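Side-chain contacts in acetamidase (PDB 2II1), which probably hydrolyses carbon-nitrogen bonds in linear amides other than peptides, and binds calcium ions: residues G154-T158 against K159-P163; R213-P216 against L217-K221; A230-T234 against L235-A239; T137-G141 against E142-N146; G262-L265 against S266-D270. All blocks are in the same frame, centred on the assembly; numbering follows the deposited sequence.

Interaction 1: residues G154-T158 against K159-P163; sequences GNLDT and KDIKP. With CA (calcium ion), chain E.
The flat peptide carbonyl of T158 is met from above by I161: I161 N donates to T158 O, 3.1 Å between the two atoms, with the donor 50° out of the carbonyl plane. I161 CB comes to the same oxygen, 3.4 Å from T158 O. Two further flat groups, the N155 amide and the D157 carboxylate, turn their oxygens to a calcium ion. N155 OD1 binds it at 2.3 Å and both D157 oxygens do so as well, OD2 at 2.4 Å from the ion, while N155 ND2 donates to a calcium-bound water. D157 OD2 also accepts from N278 ND2, and D182 completes the protein ligands of the ion. On the apolar side, I161 has CG1 anti to the carbonyl carbon (chi1 -56°) and then runs extended, which carries CD1 to 4.1 Å from L156 CD1; the two side chains cross at about a right angle. I161 CG1 lies beside the methyl group of T158, 4.0 Å from T158 CG2. With an alanine here in place of I161, L156 CD1 and T158 CG2 would probably lose an apolar neighbour, and a gap is likely to open toward I132 and I135 of strand 131-136. Both charged ends find partners: D160 pairs with R284 of the same chain, K159 with D270 of the second subunit. The whole is a type I beta turn, T158 to I161, that follows directly on the calcium ligands N155 and D157; D182 is a ligand of both calcium sites.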
loop_
_atom_site.group_PDB
_atom_site.type_symbol
_atom_site.label_atom_id
_atom_site.label_comp_id
_atom_site.label_asym_id
_atom_site.label_seq_id
_atom_site.Cartn_x
_atom_site.Cartn_y
_atom_site.Cartn_z
ATOM N N GLY A 154 -8.469 15.276 -9.251
ATOM C CA GLY A 154 -7.527 15.300 -10.355
ATOM C C GLY A 154 -6.866 13.942 -10.579
ATOM O O GLY A 154 -7.523 12.906 -10.436
ATOM N N ASN A 155 -5.562 13.954 -10.863
ATOM C CA ASN A 155 -4.802 12.770 -11.279
ATOM C C ASN A 155 -4.449 11.848 -10.090
ATOM O O ASN A 155 -3.298 11.775 -9.637
ATOM C CB ASN A 155 -3.567 13.217 -12.032
ATOM C CG ASN A 155 -3.008 12.152 -12.919
ATOM O OD1 ASN A 155 -3.616 11.083 -13.128
ATOM N ND2 ASN A 155 -1.825 12.413 -13.436
ATOM N N LEU A 156 -5.488 11.185 -9.576
ATOM C CA LEU A 156 -5.403 10.388 -8.335
ATOM C C LEU A 156 -4.842 8.996 -8.595
ATOM O O LEU A 156 -4.276 8.381 -7.685
ATOM C CB LEU A 156 -6.808 10.251 -7.682
ATOM C CG LEU A 156 -7.463 11.500 -7.064
ATOM C CD1 LEU A 156 -8.867 11.275 -6.526
ATOM C CD2 LEU A 156 -6.611 12.088 -5.938
ATOM N N ASP A 157 -5.029 8.499 -9.828
ATOM C CA ASP A 157 -4.685 7.125 -10.192
ATOM C C ASP A 157 -4.887 6.113 -9.058
ATOM O O ASP A 157 -3.959 5.419 -8.630
ATOM C CB ASP A 157 -3.283 7.074 -10.814
ATOM C CG ASP A 157 -3.218 7.811 -12.137
ATOM O OD1 ASP A 157 -4.248 7.849 -12.851
ATOM O OD2 ASP A 157 -2.151 8.350 -12.478
ATOM N N THR A 158 -6.142 6.028 -8.610
ATOM C CA THR A 158 -6.558 5.176 -7.498
ATOM C C THR A 158 -7.425 4.074 -8.079
ATOM O O THR A 158 -8.497 4.335 -8.656
ATOM C CB THR A 158 -7.287 6.047 -6.409
ATOM O OG1 THR A 158 -6.335 6.942 -5.831
ATOM C CG2 THR A 158 -7.921 5.231 -5.295
ATOM N N LYS A 159 -6.956 2.834 -7.945
ATOM C CA LYS A 159 -7.585 1.690 -8.591
ATOM C C LYS A 159 -8.918 1.291 -7.969
ATOM O O LYS A 159 -9.696 0.541 -8.570
ATOM C CB LYS A 159 -6.611 0.482 -8.679
ATOM C CG LYS A 159 -6.479 -0.373 -7.413
ATOM C CD LYS A 159 -5.565 -1.570 -7.631
ATOM C CE LYS A 159 -5.442 -2.375 -6.350
ATOM N NZ LYS A 159 -4.634 -3.623 -6.470
ATOM N N ASP A 160 -9.196 1.799 -6.777
ATOM C CA ASP A 160 -10.488 1.547 -6.133
ATOM C C ASP A 160 -11.594 2.447 -6.691
ATOM O O ASP A 160 -12.780 2.246 -6.396
ATOM C CB ASP A 160 -10.363 1.699 -4.611
ATOM C CG ASP A 160 -9.597 0.540 -3.980
ATOM O OD1 ASP A 160 -9.966 -0.611 -4.250
ATOM O OD2 ASP A 160 -8.630 0.766 -3.222
ATOM N N ILE A 161 -11.217 3.412 -7.522
ATOM C CA ILE A 161 -12.204 4.229 -8.255
ATOM C C ILE A 161 -12.649 3.465 -9.495
ATOM O O ILE A 161 -12.119 3.651 -10.595
ATOM C CB ILE A 161 -11.670 5.638 -8.579
ATOM C CG1 ILE A 161 -11.231 6.347 -7.299
ATOM C CG2 ILE A 161 -12.746 6.510 -9.274
ATOM C CD1 ILE A 161 -10.845 7.819 -7.515
ATOM N N LYS A 162 -13.629 2.596 -9.268
ATOM C CA LYS A 162 -14.009 1.530 -10.189
ATOM C C LYS A 162 -15.491 1.313 -10.053
ATOM O O LYS A 162 -16.113 1.909 -9.205
ATOM C CB LYS A 162 -13.250 0.231 -9.893
ATOM C CG LYS A 162 -13.577 -0.421 -8.595
ATOM C CD LYS A 162 -12.494 -1.422 -8.230
ATOM C CE LYS A 162 -12.834 -2.151 -6.941
ATOM N NZ LYS A 162 -14.228 -2.676 -6.900
ATOM N N PRO A 163 -16.071 0.461 -10.901
ATOM C CA PRO A 163 -17.510 0.316 -10.815
ATOM C C PRO A 163 -17.952 -0.173 -9.441
ATOM O O PRO A 163 -17.301 -1.066 -8.842
ATOM C CB PRO A 163 -17.828 -0.701 -11.921
ATOM C CG PRO A 163 -16.718 -0.625 -12.838
ATOM C CD PRO A 163 -15.509 -0.400 -11.953
HETATM CA CA CA E . -3.109 9.257 -14.504
HETATM O O HOH W 1 -0.859 9.907 -14.451
HETATM O O HOH W 2 -2.280 7.431 -15.920
#

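Interaction 2: residues R213-P216 against L217-K221; sequences RMFP and LPALK
L217 lodges between F215 and R213, with a buried aromatic side to the contact at one methyl group and a more exposed side at the other. On the buried side L217 CD2 comes to the edge of the F215 ring, near its plane, 4.0 Å from F215 CD1. A219 CB approaches the same ring carbon at 4.2 Å from F215 CD1 and also lies 3.8 Å from P216 O. The backbone joins in, with L217 CG 3.6 Å from F215 O. F215 holds an unusual chi1 of 25°, well short of a staggered +60°, and in that position its ring is hemmed in by other aromatics: it meets Y168 and F249 edge-to-face and also touches F226.

The other side, with R213 and P216, is more exposed. L217 CD1 lies against the aliphatic part of R213, 3.8 Å from R213 CD, and the arginine bends at chi3 beyond it, taking the guanidinium to a salt bridge with E172 and a hydrogen bond to D73 O. Arginine and leucine thus share apolar surface while the charge is met by other residues. P216, partly exposed, rests on N245 and F249 of helix 235-253. Side chains meet here by van der Waals packing. The peptide bond before P218 is cis. Here a cis-proline bend turns the loop that follows strand 201-210 into strand 219-221, which runs antiparallel between strands 166-170 and 225-232 of the large mixed sheet.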
loop_
_atom_site.group_PDB
_atom_site.type_symbol
_atom_site.label_atom_id
_atom_site.label_comp_id
_atom_site.label_asym_id
_atom_site.label_seq_id
_atom_site.Cartn_x
_atom_site.Cartn_y
_atom_site.Cartn_z
ATOM N N ARG A 213 -20.340 18.449 4.589
ATOM C CA ARG A 213 -19.082 17.806 4.332
ATOM C C ARG A 213 -18.598 17.059 5.563
ATOM O O ARG A 213 -17.907 17.610 6.406
ATOM C CB ARG A 213 -18.080 18.847 3.908
ATOM C CG ARG A 213 -16.969 18.262 3.161
ATOM C CD ARG A 213 -16.023 19.322 2.741
ATOM N NE ARG A 213 -16.543 20.113 1.642
ATOM C CZ ARG A 213 -15.874 21.103 1.065
ATOM N NH1 ARG A 213 -14.657 21.389 1.471
ATOM N NH2 ARG A 213 -16.411 21.799 0.078
HETATM N N MSE A 214 -18.931 15.781 5.627
HETATM C CA MSE A 214 -18.744 14.959 6.828
HETATM C C MSE A 214 -17.327 14.431 7.089
HETATM O O MSE A 214 -16.968 14.131 8.230
HETATM C CB MSE A 214 -19.692 13.766 6.731
HETATM C CG MSE A 214 -20.086 13.167 8.057
HETATM SE SE MSE A 214 -20.631 11.326 7.786
HETATM C CE MSE A 214 -21.479 11.512 5.937
ATOM N N PHE A 215 -16.532 14.283 6.035
ATOM C CA PHE A 215 -15.142 13.822 6.174
ATOM C C PHE A 215 -14.175 14.600 5.268
ATOM O O PHE A 215 -14.613 15.333 4.360
ATOM C CB PHE A 215 -15.018 12.300 5.921
ATOM C CG PHE A 215 -16.093 11.725 5.041
ATOM C CD1 PHE A 215 -16.107 11.973 3.681
ATOM C CD2 PHE A 215 -17.070 10.917 5.575
ATOM C CE1 PHE A 215 -17.096 11.429 2.871
ATOM C CE2 PHE A 215 -18.052 10.380 4.789
ATOM C CZ PHE A 215 -18.071 10.642 3.425
ATOM N N PRO A 216 -12.862 14.439 5.504
ATOM C CA PRO A 216 -11.873 15.076 4.634
ATOM C C PRO A 216 -11.890 14.413 3.268
ATOM O O PRO A 216 -12.127 13.214 3.167
ATOM C CB PRO A 216 -10.546 14.823 5.353
ATOM C CG PRO A 216 -10.915 14.369 6.720
ATOM C CD PRO A 216 -12.202 13.663 6.567
ATOM N N LEU A 217 -11.668 15.208 2.233
ATOM C CA LEU A 217 -11.870 14.780 0.863
ATOM C C LEU A 217 -10.508 14.897 0.126
ATOM O O LEU A 217 -9.688 15.676 0.530
ATOM C CB LEU A 217 -12.918 15.699 0.221
ATOM C CG LEU A 217 -14.306 15.734 0.835
ATOM C CD1 LEU A 217 -15.245 16.738 0.136
ATOM C CD2 LEU A 217 -14.863 14.360 0.710
ATOM N N PRO A 218 -10.292 14.145 -0.980
ATOM C CA PRO A 218 -11.220 13.177 -1.530
ATOM C C PRO A 218 -11.371 11.956 -0.667
ATOM O O PRO A 218 -10.512 11.662 0.175
ATOM C CB PRO A 218 -10.608 12.840 -2.905
ATOM C CG PRO A 218 -9.664 13.996 -3.191
ATOM C CD PRO A 218 -9.118 14.316 -1.857
ATOM N N ALA A 219 -12.445 11.207 -0.902
ATOM C CA ALA A 219 -12.623 9.965 -0.203
ATOM C C ALA A 219 -13.448 9.012 -1.024
ATOM O O ALA A 219 -14.141 9.390 -1.979
ATOM C CB ALA A 219 -13.284 10.210 1.160
ATOM N N LEU A 220 -13.407 7.762 -0.631
ATOM C CA LEU A 220 -14.220 6.785 -1.302
ATOM C C LEU A 220 -14.718 5.676 -0.395
ATOM O O LEU A 220 -14.125 5.364 0.628
ATOM C CB LEU A 220 -13.448 6.247 -2.540
ATOM C CG LEU A 220 -12.223 5.361 -2.403
ATOM C CD1 LEU A 220 -12.782 3.948 -2.059
ATOM C CD2 LEU A 220 -11.424 5.345 -3.720
ATOM N N LYS A 221 -15.813 5.066 -0.832
ATOM C CA LYS A 221 -16.399 3.883 -0.184
ATOM C C LYS A 221 -16.654 2.841 -1.270
ATOM O O LYS A 221 -17.194 3.183 -2.326
ATOM C CB LYS A 221 -17.663 4.291 0.559
ATOM C CG LYS A 221 -18.702 3.205 0.788
ATOM C CD LYS A 221 -19.834 3.699 1.653
ATOM C CE LYS A 221 -20.844 4.543 0.874
ATOM N NZ LYS A 221 -22.239 4.435 1.448
#

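Interaction 3: residues A230-T234 against L235-A239; sequences ASAET and LDAAA
A230 opens the contact with the beginning of the helix: its CB lies 3.7 Å from A238 O, and its own carbonyl oxygen is met by the helix methyl group, A238 CB being 3.7 Å from A230 O. S231 points its side chain to the other face of the strand, where its OG is hydrogen-bonded to T282 OG1. A232 again faces the helix, with CB 3.4 Å from A238 N and 3.7 Å from A237 CB. Small side chains let the backbones come together: the axes of strand 230-232 and helix 235-239 approach to 6.5 Å, running roughly antiparallel, at 153°. Here strand 225-232 passes from its C-terminal end through a short turn into helix 235-253. E233 carries the chain round the bend, its side chain directed away. T234 is the N-cap. Its OG1 sits between the backbone N and the carbonyl carbon (chi1 66°), from where it accepts the A237 N-H at 3.2 Å between OG1 and A237 N and an angle of 145°. T234 O meanwhile takes a nearly straight bond from A238 N, 3.0 Å away, and a weak one from A237 N. A valine in place of T234 would probably leave A237 N dependent on that weak bond. Beside the cap, D236 turns its carboxylate to the second subunit, where OD1 accepts from L235 N of that chain.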
loop_
_atom_site.group_PDB
_atom_site.type_symbol
_atom_site.label_atom_id
_atom_site.label_comp_id
_atom_site.label_asym_id
_atom_site.label_seq_id
_atom_site.Cartn_x
_atom_site.Cartn_y
_atom_site.Cartn_z
ATOM N N ALA A 230 -5.194 11.285 0.190
ATOM C CA ALA A 230 -4.415 12.508 0.245
ATOM C C ALA A 230 -3.276 12.491 -0.760
ATOM O O ALA A 230 -2.711 11.437 -1.068
ATOM C CB ALA A 230 -3.890 12.768 1.666
ATOM N N SER A 231 -2.949 13.681 -1.272
ATOM C CA SER A 231 -1.806 13.865 -2.160
ATOM C C SER A 231 -0.823 14.905 -1.638
ATOM O O SER A 231 -1.234 15.947 -1.098
ATOM C CB SER A 231 -2.269 14.291 -3.557
ATOM O OG SER A 231 -3.131 13.305 -4.067
ATOM N N ALA A 232 0.457 14.627 -1.866
ATOM C CA ALA A 232 1.536 15.477 -1.408
ATOM C C ALA A 232 2.754 15.356 -2.306
ATOM O O ALA A 232 2.809 14.536 -3.210
ATOM C CB ALA A 232 1.874 15.121 0.031
ATOM N N GLU A 233 3.752 16.185 -2.035
ATOM C CA GLU A 233 4.976 16.205 -2.811
ATOM C C GLU A 233 5.775 14.917 -2.626
ATOM O O GLU A 233 6.463 14.462 -3.541
ATOM C CB GLU A 233 5.844 17.383 -2.367
ATOM C CG GLU A 233 5.172 18.766 -2.373
ATOM C CD GLU A 233 4.946 19.302 -3.747
ATOM O OE1 GLU A 233 5.324 18.617 -4.731
ATOM O OE2 GLU A 233 4.400 20.423 -3.843
ATOM N N THR A 234 5.675 14.339 -1.437
ATOM C CA THR A 234 6.327 13.081 -1.110
ATOM C C THR A 234 5.269 12.029 -0.748
ATOM O O THR A 234 4.165 12.347 -0.272
ATOM C CB THR A 234 7.328 13.266 0.053
ATOM O OG1 THR A 234 6.612 13.611 1.246
ATOM C CG2 THR A 234 8.342 14.375 -0.275
ATOM N N LEU A 235 5.592 10.771 -1.000
ATOM C CA LEU A 235 4.738 9.699 -0.557
ATOM C C LEU A 235 4.722 9.625 0.986
ATOM O O LEU A 235 3.724 9.224 1.562
ATOM C CB LEU A 235 5.169 8.377 -1.178
ATOM C CG LEU A 235 4.305 7.157 -0.883
ATOM C CD1 LEU A 235 2.845 7.296 -1.422
ATOM C CD2 LEU A 235 5.024 5.927 -1.488
ATOM N N ASP A 236 5.809 10.015 1.636
ATOM C CA ASP A 236 5.886 10.070 3.112
ATOM C C ASP A 236 4.714 10.902 3.655
ATOM O O ASP A 236 3.974 10.480 4.575
ATOM C CB ASP A 236 7.223 10.744 3.533
ATOM C CG ASP A 236 8.398 9.759 3.696
ATOM O OD1 ASP A 236 8.183 8.546 3.835
ATOM O OD2 ASP A 236 9.554 10.217 3.773
ATOM N N ALA A 237 4.526 12.077 3.042
ATOM C CA ALA A 237 3.610 13.108 3.515
ATOM C C ALA A 237 2.192 12.810 3.086
ATOM O O ALA A 237 1.259 13.036 3.849
ATOM C CB ALA A 237 4.062 14.486 3.009
ATOM N N ALA A 238 2.031 12.255 1.883
ATOM C CA ALA A 238 0.712 11.775 1.435
ATOM C C ALA A 238 0.179 10.690 2.357
ATOM O O ALA A 238 -0.981 10.740 2.750
ATOM C CB ALA A 238 0.789 11.295 0.024
ATOM N N ALA A 239 1.044 9.734 2.728
ATOM C CA ALA A 239 0.742 8.689 3.687
ATOM C C ALA A 239 0.307 9.247 5.031
ATOM O O ALA A 239 -0.751 8.868 5.551
ATOM C CB ALA A 239 1.989 7.703 3.873
#

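Interaction 4: residues T137-G141 against E142-N146; sequences TAPPG and EPINN
I144 has CG1 anti to the carbonyl carbon (chi1 -58°) and CD1 extended beyond it (chi2 -174°), which lays the longer branch of the side chain against the ring of P139. The proline offers its outer corner: P139 CG lies 3.7 Å from I144 CG1 and 3.8 Å from I144 CD1, while P139 CB touches I144 CD1 at 4.1 Å. Ring and branch meet at a slant, so two carbons of the proline share the isoleucine chain instead of stacking along it. Backbone also borders the ring, with E142 O 4.0 Å from P139 CG. The contact closes a proline-rich loop connecting strands 131-136 and 144-145, which belong to different sheets; P140 and G141 take the chain round on the exposed side, and I144 brings it back beside P139. I144 begins strand 144-145, in a small two-stranded antiparallel sheet, its backbone hydrogen-bonded to M14 of strand 13-14, and P139 packs on the M14 side chain as well. The neighbouring P143 packs on D15, just past the end of strand 13-14. I144 also touches H152, so the isoleucine is covered on more than the proline side. E142 is exposed, its CB bond directed away and its chain bent at chi2 (-69°).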
loop_
_atom_site.group_PDB
_atom_site.type_symbol
_atom_site.label_atom_id
_atom_site.label_comp_id
_atom_site.label_asym_id
_atom_site.label_seq_id
_atom_site.Cartn_x
_atom_site.Cartn_y
_atom_site.Cartn_z
ATOM N N THR A 137 -13.102 18.135 -9.155
ATOM C CA THR A 137 -13.887 19.374 -9.208
ATOM C C THR A 137 -12.915 20.568 -9.321
ATOM O O THR A 137 -11.692 20.398 -9.220
ATOM C CB THR A 137 -14.796 19.489 -7.956
ATOM O OG1 THR A 137 -14.003 19.475 -6.760
ATOM C CG2 THR A 137 -15.809 18.323 -7.920
ATOM N N ALA A 138 -13.458 21.762 -9.560
ATOM C CA ALA A 138 -12.639 22.955 -9.729
ATOM C C ALA A 138 -12.099 23.461 -8.389
ATOM O O ALA A 138 -12.870 23.620 -7.420
ATOM C CB ALA A 138 -13.449 24.080 -10.418
ATOM N N PRO A 139 -10.781 23.771 -8.333
ATOM C CA PRO A 139 -10.218 24.323 -7.092
ATOM C C PRO A 139 -10.696 25.759 -6.928
ATOM O O PRO A 139 -11.033 26.386 -7.930
ATOM C CB PRO A 139 -8.692 24.245 -7.305
ATOM C CG PRO A 139 -8.473 23.613 -8.657
ATOM C CD PRO A 139 -9.769 23.658 -9.402
ATOM N N PRO A 140 -10.752 26.278 -5.679
ATOM C CA PRO A 140 -11.233 27.648 -5.520
ATOM C C PRO A 140 -10.234 28.687 -6.019
ATOM O O PRO A 140 -10.638 29.791 -6.422
ATOM C CB PRO A 140 -11.465 27.782 -4.001
ATOM C CG PRO A 140 -10.618 26.771 -3.379
ATOM C CD PRO A 140 -10.394 25.667 -4.388
ATOM N N GLY A 141 -8.949 28.337 -6.006
ATOM C CA GLY A 141 -7.890 29.294 -6.331
ATOM C C GLY A 141 -7.456 29.221 -7.778
ATOM O O GLY A 141 -8.296 29.182 -8.670
ATOM N N GLU A 142 -6.140 29.195 -8.000
ATOM C CA GLU A 142 -5.566 29.053 -9.345
ATOM C C GLU A 142 -5.865 27.659 -9.938
ATOM O O GLU A 142 -5.987 26.683 -9.207
ATOM C CB GLU A 142 -4.044 29.291 -9.338
ATOM C CG GLU A 142 -3.575 30.664 -8.794
ATOM C CD GLU A 142 -3.940 31.862 -9.687
ATOM O OE1 GLU A 142 -4.510 31.662 -10.780
ATOM O OE2 GLU A 142 -3.639 33.020 -9.295
ATOM N N PRO A 143 -5.949 27.567 -11.276
ATOM C CA PRO A 143 -6.215 26.300 -11.960
ATOM C C PRO A 143 -5.110 25.300 -11.718
ATOM O O PRO A 143 -3.938 25.680 -11.598
ATOM C CB PRO A 143 -6.196 26.679 -13.442
ATOM C CG PRO A 143 -6.375 28.138 -13.481
ATOM C CD PRO A 143 -5.754 28.670 -12.232
ATOM N N ILE A 144 -5.470 24.030 -11.672
ATOM C CA ILE A 144 -4.490 22.983 -11.421
ATOM C C ILE A 144 -4.533 22.043 -12.616
ATOM O O ILE A 144 -5.564 21.406 -12.898
ATOM C CB ILE A 144 -4.789 22.247 -10.072
ATOM C CG1 ILE A 144 -4.796 23.263 -8.915
ATOM C CG2 ILE A 144 -3.790 21.130 -9.831
ATOM C CD1 ILE A 144 -4.942 22.713 -7.519
ATOM N N ASN A 145 -3.416 21.940 -13.328
ATOM C CA ASN A 145 -3.354 20.983 -14.446
ATOM C C ASN A 145 -3.880 19.599 -14.065
ATOM O O ASN A 145 -3.625 19.121 -12.952
ATOM C CB ASN A 145 -1.919 20.852 -14.975
ATOM C CG ASN A 145 -1.849 20.121 -16.294
ATOM O OD1 ASN A 145 -1.557 18.928 -16.340
ATOM N ND2 ASN A 145 -2.127 20.830 -17.379
ATOM N N ASN A 146 -4.580 18.954 -15.001
ATOM C CA ASN A 146 -5.198 17.627 -14.772
ATOM C C ASN A 146 -4.208 16.557 -14.306
ATOM O O ASN A 146 -4.589 15.665 -13.556
ATOM C CB ASN A 146 -5.926 17.093 -16.038
ATOM C CG ASN A 146 -7.263 17.805 -16.324
ATOM O OD1 ASN A 146 -7.662 18.723 -15.606
ATOM N ND2 ASN A 146 -7.964 17.364 -17.378
#

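Interaction 5: residues G262-L265 against S266-D270; sequences GMLL and SGAGD
S266, G267, A268 and G269 bond back to the preceding four residues at the C-terminal part of helix 258-268, an alpha-helix whose main-chain bonds run from residue i+4 to residue i. Among these, S266 N to G262 O is the straightest, at 3.0 Å and 166°. G267 N to M263 O follows at 2.9 Å, M263 being a selenomethionine, and G269 N to L265 O also spans 2.9 Å. The bond from A268 N to L264 O is weak in angle, and A268 N makes a further weak one to L265 O.

Polar side-chain contacts reach the second subunit: S266 OG, anti to its main-chain nitrogen (chi1 -150°), is hydrogen-bonded to C195 O and L193 N of that chain. Apolar packing within the chain comes from L265, which faces M246, A247 and L250 of helix 235-253, and from L264, which touches L250 and L287. L264 and A268 both pack on L126 of the second subunit. Between them, one turn apart along the helix, L264 CD1 lies 4.0 Å from A268 CB.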
loop_
_atom_site.group_PDB
_atom_site.type_symbol
_atom_site.label_atom_id
_atom_site.label_comp_id
_atom_site.label_asym_id
_atom_site.label_seq_id
_atom_site.Cartn_x
_atom_site.Cartn_y
_atom_site.Cartn_z
ATOM N N GLY A 262 -6.393 6.204 16.678
ATOM C CA GLY A 262 -5.084 5.799 16.198
ATOM C C GLY A 262 -4.754 4.332 16.450
ATOM O O GLY A 262 -4.098 3.695 15.623
HETATM N N MSE A 263 -5.206 3.803 17.591
HETATM C CA MSE A 263 -5.050 2.381 17.910
HETATM C C MSE A 263 -5.895 1.521 16.982
HETATM O O MSE A 263 -5.452 0.472 16.503
HETATM C CB MSE A 263 -5.435 2.112 19.357
HETATM C CG MSE A 263 -4.412 2.565 20.325
HETATM SE SE MSE A 263 -4.979 2.212 22.125
HETATM C CE MSE A 263 -3.380 3.005 23.069
ATOM N N LEU A 264 -7.104 1.975 16.710
ATOM C CA LEU A 264 -7.962 1.217 15.818
ATOM C C LEU A 264 -7.342 1.142 14.422
ATOM O O LEU A 264 -7.346 0.070 13.828
ATOM C CB LEU A 264 -9.389 1.777 15.771
ATOM C CG LEU A 264 -10.327 0.975 14.870
ATOM C CD1 LEU A 264 -10.612 -0.411 15.436
ATOM C CD2 LEU A 264 -11.637 1.750 14.594
ATOM N N LEU A 265 -6.815 2.267 13.927
ATOM C CA LEU A 265 -6.210 2.349 12.597
ATOM C C LEU A 265 -4.948 1.483 12.483
ATOM O O LEU A 265 -4.796 0.713 11.530
ATOM C CB LEU A 265 -5.831 3.806 12.255
ATOM C CG LEU A 265 -6.961 4.850 12.111
ATOM C CD1 LEU A 265 -6.466 6.123 11.406
ATOM C CD2 LEU A 265 -8.154 4.268 11.413
ATOM N N SER A 266 -4.045 1.652 13.444
ATOM C CA SER A 266 -2.811 0.871 13.519
ATOM C C SER A 266 -3.095 -0.620 13.603
ATOM O O SER A 266 -2.375 -1.447 13.012
ATOM C CB SER A 266 -1.993 1.332 14.711
ATOM O OG SER A 266 -0.623 1.155 14.476
ATOM N N GLY A 267 -4.155 -0.977 14.319
ATOM C CA GLY A 267 -4.518 -2.385 14.478
ATOM C C GLY A 267 -5.392 -3.030 13.403
ATOM O O GLY A 267 -5.336 -4.250 13.215
ATOM N N ALA A 268 -6.226 -2.238 12.731
ATOM C CA ALA A 268 -7.323 -2.782 11.922
ATOM C C ALA A 268 -7.391 -2.153 10.528
ATOM O O ALA A 268 -8.057 -2.674 9.668
ATOM C CB ALA A 268 -8.663 -2.524 12.661
ATOM N N GLY A 269 -6.746 -1.009 10.318
ATOM C CA GLY A 269 -6.807 -0.347 9.031
ATOM C C GLY A 269 -5.565 -0.589 8.225
ATOM O O GLY A 269 -4.578 -1.089 8.750
ATOM N N ASP A 270 -5.597 -0.218 6.948
ATOM C CA ASP A 270 -4.398 -0.320 6.106
ATOM C C ASP A 270 -4.093 0.941 5.314
ATOM O O ASP A 270 -4.987 1.551 4.726
ATOM C CB ASP A 270 -4.566 -1.467 5.132
ATOM C CG ASP A 270 -4.631 -2.808 5.820
ATOM O OD1 ASP A 270 -3.568 -3.343 6.194
ATOM O OD2 ASP A 270 -5.748 -3.348 5.961
#

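How the interactions relate
Along the chain the order is interaction 4, 1, 2, 3, 5. Interaction 1 lies nearest the middle, its centre about 3 Å from that of the chain, and touches three others: L220 of interaction 2 packs on its I161 and T158, S231 of interaction 3 on L156, and N146 of interaction 4 on N155. Interactions 2 and 3, centres about 17 Å apart, reach neighbouring strands 219-221 and 225-232 of one sheet. Interactions 3 and 5 sit on consecutive helices 235-253 and 258-268, and both meet the second subunit. Interactions 4 and 5 stand farthest apart, about 33 Å between centres. The K159-D270 salt bridge joins the calcium-site turn to interaction 5 of the second subunit.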